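Local coordinates for protein succinate--CoA ligase subunit alpha (Campylobacter jejuni, PDB 6MEL) that belongs to the alpha-subunit family of CoA ligases, pairing a Rossmann-type CoA-binding domain with a second alpha/beta domain of the CoA-ligase family, at residues 3-8 and 90-95; 12-17 and 83-88; 52-57 and 61-66. All blocks are in the same frame, centred on the assembly; numbering follows the deposited sequence.

Contact 1 of 3, residues 3-8 and 90-95; sequences ILVNKN and IKLAVV
Leu92 reaches from strand 92-95 to Val5 and Leu4 of the 3-8 loop, and a single methyl group makes the contact. Its CB is still remote, 6.2 Å from Val5 CG1. With CG anti to the backbone N (chi1 179°), the chain heads outward from the strand, and CG itself stands 5.5 Å from Val5 CG1. The branches then part. CD2 reaches the loop, packing 4.1 Å from Val5 CG1 and, more loosely, 4.5 Å from Leu4 CB. The other branch turns along the Leu4 side, where Leu92 CD1 is 5.1 Å from Leu4 CD1, too long for close packing. The Val5 and Leu92 side chains cross at about a right angle, so they meet through one methyl each rather than along their lengths.

The loop presents two consecutive side chains to the strand because it bends at Leu4. Val5 N donates to Ile3 O at 2.8 Å, and the positive phi of Leu4 (70°) fits a classic gamma turn. Beyond the contact, Asn6 OD1 accepts from Asn8 N at 2.8 Å, an Asx turn that leads the chain toward strand 10-14.

Leu92 sits in the parallel part of a mixed sheet, its backbone bonded to Ser69 of strand 68-71, while the neighbouring Ala93 bonds to Lys118 and Ile120 of strand 118-120. On the loop side, Leu4 packs on Leu191 of helix 188-197 and Val5 O bonds to Thr129 OG1 of strand 126-129, which places this apolar contact between the two sheets of the chain.

Contact 2 of 3, residues 12-17 and 83-88; sequences IVQGFT and IEAADA
Gln14, the last residue of strand 10-14, faces Ala85 of helix 78-87 with their CA atoms 8.9 Å apart, and the CB bonds of both point across the gap. The long side chain of Gln14 fills most of that distance. Its CG is anti to the carbonyl carbon (chi1 -68°) and the chain runs extended beyond CG, which carries the amide to the helix surface.

The two amide atoms are used differently. OE1 lies 3.6 Å from Ala85 CB, a simple van der Waals contact, and finds its hydrogen bond in Ser69 OG of the next strand. NE2 is 4.3 Å from Glu84 OE1, too far for a direct bond, and a water closes the distance: it accepts from Gln14 NE2 at 2.9 Å and donates to Glu84 OE1 at 2.7 Å. NE2 also donates to Ser81 O, one turn earlier in the helix. With partners on both its oxygen and its nitrogen, the amide has little freedom to flip.

Glu84 is anchored twice as well. While OE1 takes the water, OE2 accepts from Val57 N at the start of helix 57-64, an interaction that would probably favour the ionised carboxylate. The water is therefore one element of a short polar chain that runs from Gln14 through the water to Glu84 and on to Val57 N.

Strand 10-14 lies between strands 34-39 and 68-71, bonding to Gly37 and Ile39 on one edge and to Val68 and Leu70 on the other. Helix 78-87 packs over this part of the sheet beside helix 57-64, whose Val57 touches both Gln14 and Ala88; Ile83 and Ala86 meet helix 102-115.

Contact 3 of 3, residues 52-57 and 61-66; sequences PVFDTV and VKATKA
Thr64, which packs on Phe54 through its methyl, has a hydroxyl gripped by two backbone groups: OG1 accepts from Ala66 N at 3.2 Å, with a fairly straight N-H...O angle of 164°, and is hydrogen-bonded to Ala60 O one turn back. The first of these bonds makes an ST turn at the end of helix 57-64. The torsion chi1 of 69° sets OG1 between the backbone N and the carbonyl carbon, within range of both partners, and leaves CG2 for the aromatic ring.

That ring is met at its far end. Ala63 CB sits 3.7 Å from Phe54 CE1 and equally near CZ, whereas Thr64 CG2 lies 4.2 Å from Phe54 CZ, with CE2 at a like distance. Phe54 and Thr64 run past each other in opposite directions, so the outer ring atoms rest against two successive helix residues. Asp59 and Ala60 of the same helix also touch the ring.

The second link lies a little deeper and is part of the helix itself. Val61 N donates to Val57 O at 2.8 Å, an i to i+4 bond of the first turns, and Val57 CG1 packs 4.0 Å from Val61 CG2. Each valine turns one methyl into this contact, and both side chains also touch Ile90. Just before Val57, Thr56 occupies the N-cap position, its OG1 capping Asp59 N.

Strand 51-54 thus turns sharply into helix 57-64 and the helix folds back on it. This is the first half of a beta-alpha-beta crossover: the chain continues to strand 68-71, parallel in the same sheet but beyond strands 34-39 and 10-14, the long step between sheet halves characteristic of Rossmann-type folds.

The three contacts are nested along the chain: contact 3 (52-57 with 61-66) falls within the loop closed by contact 2 (12-17 with 83-88), which in turn falls within that closed by contact 1 (3-8 with 90-95). All reach the one mixed sheet of the CoA-binding domain. Contacts 2 and 3 have centres about 9 Å apart, contacts 1 and 2 about 13 Å, and contacts 1 and 3 about 16 Å. Ile90 joins them: its N lies 3.1 Å from Ala85 O, and its CD1 3.7 Å from Val61 CG2. Contacts 2 and 3 thus fasten helices 57-64 and 78-87 side by side on one face of the sheet, while contact 1 ties it to the N-terminal loop.

Contact 1 of 3, residues 3-8 and 90-95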
# COMPACT_ATOMS: atom_id res chain seq x y z
N ILE A 3 9.13 11.63 23.62
CA ILE A 3 10.29 11.08 22.90
C ILE A 3 10.54 11.91 21.65
O ILE A 3 9.61 12.50 21.13
CB ILE A 3 10.12 9.58 22.57
CG1 ILE A 3 8.99 9.32 21.56
CG2 ILE A 3 9.96 8.76 23.85
CD1 ILE A 3 8.91 7.88 21.10
N LEU A 4 11.81 11.94 21.23
CA LEU A 4 12.34 12.37 19.93
C LEU A 4 12.26 13.89 19.71
O LEU A 4 13.13 14.45 19.13
CB LEU A 4 11.63 11.63 18.79
CG LEU A 4 11.92 10.12 18.73
CD1 LEU A 4 11.15 9.49 17.60
CD2 LEU A 4 13.43 9.88 18.54
N VAL A 5 11.14 14.52 20.02
CA VAL A 5 11.00 15.92 19.72
C VAL A 5 10.33 16.58 20.93
O VAL A 5 9.58 15.92 21.70
CB VAL A 5 10.18 16.18 18.44
CG1 VAL A 5 10.88 15.63 17.19
CG2 VAL A 5 8.75 15.64 18.56
N ASN A 6 10.59 17.88 21.04
CA ASN A 6 10.03 18.73 22.10
C ASN A 6 10.04 20.18 21.64
O ASN A 6 10.39 20.49 20.50
CB ASN A 6 10.78 18.54 23.42
CG ASN A 6 12.21 19.05 23.35
OD1 ASN A 6 12.53 20.03 22.68
ND2 ASN A 6 13.08 18.40 24.08
N LYS A 7 9.63 21.09 22.54
CA LYS A 7 9.37 22.49 22.15
C LYS A 7 10.63 23.19 21.64
O LYS A 7 10.49 24.18 20.92
CB LYS A 7 8.82 23.30 23.33
CG LYS A 7 9.78 23.44 24.49
CD LYS A 7 9.15 24.00 25.74
CE LYS A 7 9.81 23.41 26.96
NZ LYS A 7 9.78 24.37 28.09
N ASN A 8 11.83 22.69 22.00
CA ASN A 8 13.09 23.31 21.64
C ASN A 8 13.66 22.69 20.36
O ASN A 8 14.54 23.28 19.78
CB ASN A 8 14.15 23.17 22.75
CG ASN A 8 13.69 23.88 24.01
OD1 ASN A 8 13.09 24.96 23.95
ND2 ASN A 8 13.86 23.23 25.15
N ILE A 90 21.18 15.85 8.66
CA ILE A 90 19.92 15.69 9.41
C ILE A 90 19.90 14.35 10.15
O ILE A 90 20.31 13.35 9.59
CB ILE A 90 18.71 15.87 8.48
CG1 ILE A 90 18.69 17.27 7.87
CG2 ILE A 90 17.41 15.55 9.21
CD1 ILE A 90 18.49 18.39 8.90
N LYS A 91 19.38 14.34 11.39
CA LYS A 91 19.35 13.15 12.23
C LYS A 91 17.97 12.48 12.27
O LYS A 91 17.88 11.31 12.52
CB LYS A 91 19.82 13.49 13.64
CG LYS A 91 21.30 13.90 13.70
CD LYS A 91 22.24 12.95 12.98
CE LYS A 91 23.62 13.53 12.70
NZ LYS A 91 24.24 12.88 11.51
N LEU A 92 16.92 13.23 11.95
CA LEU A 92 15.55 12.75 11.96
C LEU A 92 14.79 13.50 10.85
O LEU A 92 14.76 14.71 10.83
CB LEU A 92 14.89 13.00 13.32
CG LEU A 92 13.42 12.54 13.40
CD1 LEU A 92 13.32 11.02 13.29
CD2 LEU A 92 12.74 12.99 14.69
N ALA A 93 14.25 12.75 9.89
CA ALA A 93 13.43 13.28 8.82
C ALA A 93 12.03 12.69 8.92
O ALA A 93 11.87 11.47 8.89
CB ALA A 93 14.04 12.96 7.48
N VAL A 94 11.05 13.58 9.03
CA VAL A 94 9.68 13.23 9.12
C VAL A 94 9.05 13.43 7.74
O VAL A 94 8.99 14.55 7.24
CB VAL A 94 8.98 14.07 10.21
CG1 VAL A 94 7.53 13.69 10.33
CG2 VAL A 94 9.67 13.96 11.55
N VAL A 95 8.57 12.35 7.12
CA VAL A 95 8.16 12.43 5.71
C VAL A 95 6.65 12.18 5.62
O VAL A 95 6.21 11.06 5.82
CB VAL A 95 8.94 11.43 4.83
CG1 VAL A 95 8.56 11.57 3.37
CG2 VAL A 95 10.44 11.52 5.02

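Contact 2 of 3, residues 12-17 and 83-88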
# COMPACT_ATOMS: atom_id res chain seq x y z
N ILE A 12 13.63 22.27 10.22
CA ILE A 12 13.50 22.85 8.91
C ILE A 12 12.42 22.10 8.14
O ILE A 12 12.18 20.90 8.37
CB ILE A 12 14.82 22.84 8.14
CG1 ILE A 12 15.43 21.45 8.12
CG2 ILE A 12 15.78 23.86 8.72
CD1 ILE A 12 16.60 21.34 7.18
N VAL A 13 11.83 22.80 7.18
CA VAL A 13 10.77 22.22 6.36
C VAL A 13 11.29 22.12 4.93
O VAL A 13 11.67 23.10 4.33
CB VAL A 13 9.50 23.09 6.43
CG1 VAL A 13 8.39 22.53 5.59
CG2 VAL A 13 9.04 23.31 7.87
N GLN A 14 11.29 20.90 4.37
CA GLN A 14 11.59 20.73 2.95
C GLN A 14 10.25 20.82 2.21
O GLN A 14 9.25 20.19 2.61
CB GLN A 14 12.38 19.44 2.72
CG GLN A 14 13.79 19.45 3.29
CD GLN A 14 14.45 18.10 3.30
OE1 GLN A 14 14.71 17.54 4.37
NE2 GLN A 14 14.75 17.59 2.11
N GLY A 15 10.21 21.65 1.16
CA GLY A 15 8.97 21.98 0.46
C GLY A 15 8.17 23.07 1.19
O GLY A 15 6.95 23.12 1.12
N PHE A 16 8.91 24.02 1.76
CA PHE A 16 8.39 25.00 2.70
C PHE A 16 7.38 25.95 2.05
O PHE A 16 6.50 26.40 2.74
CB PHE A 16 9.57 25.79 3.26
CG PHE A 16 9.32 26.71 4.42
CD1 PHE A 16 8.39 26.43 5.40
CD2 PHE A 16 10.11 27.84 4.58
CE1 PHE A 16 8.23 27.26 6.50
CE2 PHE A 16 9.96 28.66 5.68
CZ PHE A 16 9.02 28.38 6.63
N THR A 17 7.51 26.29 0.76
CA THR A 17 6.67 27.35 0.20
C THR A 17 5.46 26.77 -0.53
O THR A 17 4.66 27.52 -0.96
CB THR A 17 7.42 28.30 -0.75
OG1 THR A 17 8.02 27.56 -1.80
CG2 THR A 17 8.46 29.11 -0.03
N ILE A 83 17.46 11.69 0.74
CA ILE A 83 18.89 11.57 0.48
C ILE A 83 19.59 12.91 0.77
O ILE A 83 20.61 12.92 1.39
CB ILE A 83 19.15 11.07 -0.95
CG1 ILE A 83 18.76 9.59 -1.06
CG2 ILE A 83 20.60 11.29 -1.37
CD1 ILE A 83 18.77 9.06 -2.48
N GLU A 84 19.02 14.03 0.31
CA GLU A 84 19.57 15.35 0.56
C GLU A 84 19.71 15.64 2.07
O GLU A 84 20.73 16.10 2.56
CB GLU A 84 18.66 16.40 -0.08
CG GLU A 84 19.20 17.81 0.05
CD GLU A 84 18.40 18.89 -0.64
OE1 GLU A 84 17.27 18.59 -1.21
OE2 GLU A 84 18.87 20.05 -0.57
N ALA A 85 18.66 15.34 2.82
CA ALA A 85 18.65 15.51 4.26
C ALA A 85 19.76 14.69 4.91
O ALA A 85 20.49 15.20 5.76
CB ALA A 85 17.30 15.15 4.83
N ALA A 86 19.89 13.42 4.50
CA ALA A 86 20.88 12.55 5.06
C ALA A 86 22.28 13.06 4.71
O ALA A 86 23.18 13.04 5.57
CB ALA A 86 20.68 11.14 4.59
N ASP A 87 22.46 13.50 3.47
CA ASP A 87 23.75 14.04 3.03
C ASP A 87 24.16 15.27 3.86
O ASP A 87 25.31 15.45 4.14
CB ASP A 87 23.77 14.39 1.55
CG ASP A 87 25.19 14.41 1.00
OD1 ASP A 87 25.78 13.30 0.90
OD2 ASP A 87 25.68 15.54 0.65
N ALA A 88 23.21 16.09 4.27
CA ALA A 88 23.53 17.35 4.98
C ALA A 88 23.75 17.15 6.49
O ALA A 88 24.05 18.12 7.17
CB ALA A 88 22.38 18.32 4.80
O HOH W 1 14.69 18.67 -0.53

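Contact 3 of 3, residues 52-57 and 61-66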
# COMPACT_ATOMS: atom_id res chain seq x y z
N PRO A 52 13.79 32.19 7.38
CA PRO A 52 14.59 32.13 6.16
C PRO A 52 14.29 30.89 5.29
O PRO A 52 13.98 29.81 5.79
CB PRO A 52 16.04 32.17 6.68
CG PRO A 52 15.96 31.66 8.10
CD PRO A 52 14.58 32.06 8.61
N VAL A 53 14.30 31.12 3.98
CA VAL A 53 14.17 30.10 2.96
C VAL A 53 15.56 29.89 2.38
O VAL A 53 16.31 30.88 2.24
CB VAL A 53 13.18 30.50 1.86
CG1 VAL A 53 13.00 29.46 0.77
CG2 VAL A 53 11.85 30.90 2.45
N PHE A 54 15.88 28.64 2.08
CA PHE A 54 17.14 28.25 1.51
C PHE A 54 16.90 27.42 0.25
O PHE A 54 15.83 26.78 0.11
CB PHE A 54 17.92 27.43 2.52
CG PHE A 54 18.18 28.15 3.81
CD1 PHE A 54 19.33 28.93 3.97
CD2 PHE A 54 17.29 28.06 4.86
CE1 PHE A 54 19.55 29.62 5.16
CE2 PHE A 54 17.52 28.72 6.05
CZ PHE A 54 18.64 29.50 6.20
N ASP A 55 17.91 27.37 -0.63
CA ASP A 55 17.82 26.56 -1.83
C ASP A 55 18.04 25.07 -1.53
O ASP A 55 17.58 24.26 -2.29
CB ASP A 55 18.83 27.00 -2.89
CG ASP A 55 18.51 28.37 -3.48
OD1 ASP A 55 17.33 28.63 -3.81
OD2 ASP A 55 19.41 29.15 -3.54
N THR A 56 18.84 24.78 -0.50
CA THR A 56 19.37 23.46 -0.22
C THR A 56 19.30 23.21 1.28
O THR A 56 19.41 24.15 2.12
CB THR A 56 20.82 23.30 -0.71
OG1 THR A 56 21.66 24.11 0.10
CG2 THR A 56 21.00 23.71 -2.15
N VAL A 57 19.15 21.93 1.65
CA VAL A 57 19.19 21.57 3.05
C VAL A 57 20.57 21.93 3.63
O VAL A 57 20.67 22.32 4.79
CB VAL A 57 18.88 20.07 3.29
CG1 VAL A 57 18.97 19.71 4.75
CG2 VAL A 57 17.50 19.70 2.74
N VAL A 61 21.12 23.94 7.08
CA VAL A 61 21.75 23.32 8.26
C VAL A 61 22.96 24.19 8.72
O VAL A 61 23.19 24.36 9.91
CB VAL A 61 22.17 21.88 7.94
CG1 VAL A 61 23.24 21.37 8.91
CG2 VAL A 61 20.95 20.96 7.95
N LYS A 62 23.74 24.71 7.78
CA LYS A 62 24.87 25.59 8.09
C LYS A 62 24.39 26.87 8.81
O LYS A 62 24.99 27.25 9.81
CB LYS A 62 25.63 25.90 6.80
CG LYS A 62 26.80 26.87 6.96
CD LYS A 62 27.79 26.85 5.79
CE LYS A 62 27.34 27.62 4.57
NZ LYS A 62 28.41 28.54 4.10
N ALA A 63 23.30 27.48 8.34
CA ALA A 63 22.81 28.72 8.93
C ALA A 63 22.10 28.45 10.25
O ALA A 63 22.28 29.22 11.15
CB ALA A 63 21.91 29.47 7.97
N THR A 64 21.30 27.37 10.38
CA THR A 64 20.37 27.23 11.53
C THR A 64 20.82 26.16 12.53
O THR A 64 20.31 26.13 13.64
CB THR A 64 18.96 26.87 11.05
OG1 THR A 64 18.93 25.53 10.52
CG2 THR A 64 18.49 27.90 10.05
N LYS A 65 21.71 25.26 12.12
CA LYS A 65 22.11 24.10 12.94
C LYS A 65 20.93 23.18 13.31
O LYS A 65 21.07 22.38 14.20
CB LYS A 65 22.89 24.59 14.16
CG LYS A 65 24.16 25.35 13.74
CD LYS A 65 24.80 26.16 14.84
CE LYS A 65 25.90 27.06 14.29
NZ LYS A 65 26.96 27.30 15.31
N ALA A 66 19.82 23.25 12.58
CA ALA A 66 18.69 22.27 12.70
C ALA A 66 19.19 20.85 12.40
O ALA A 66 20.03 20.69 11.53
CB ALA A 66 17.61 22.64 11.72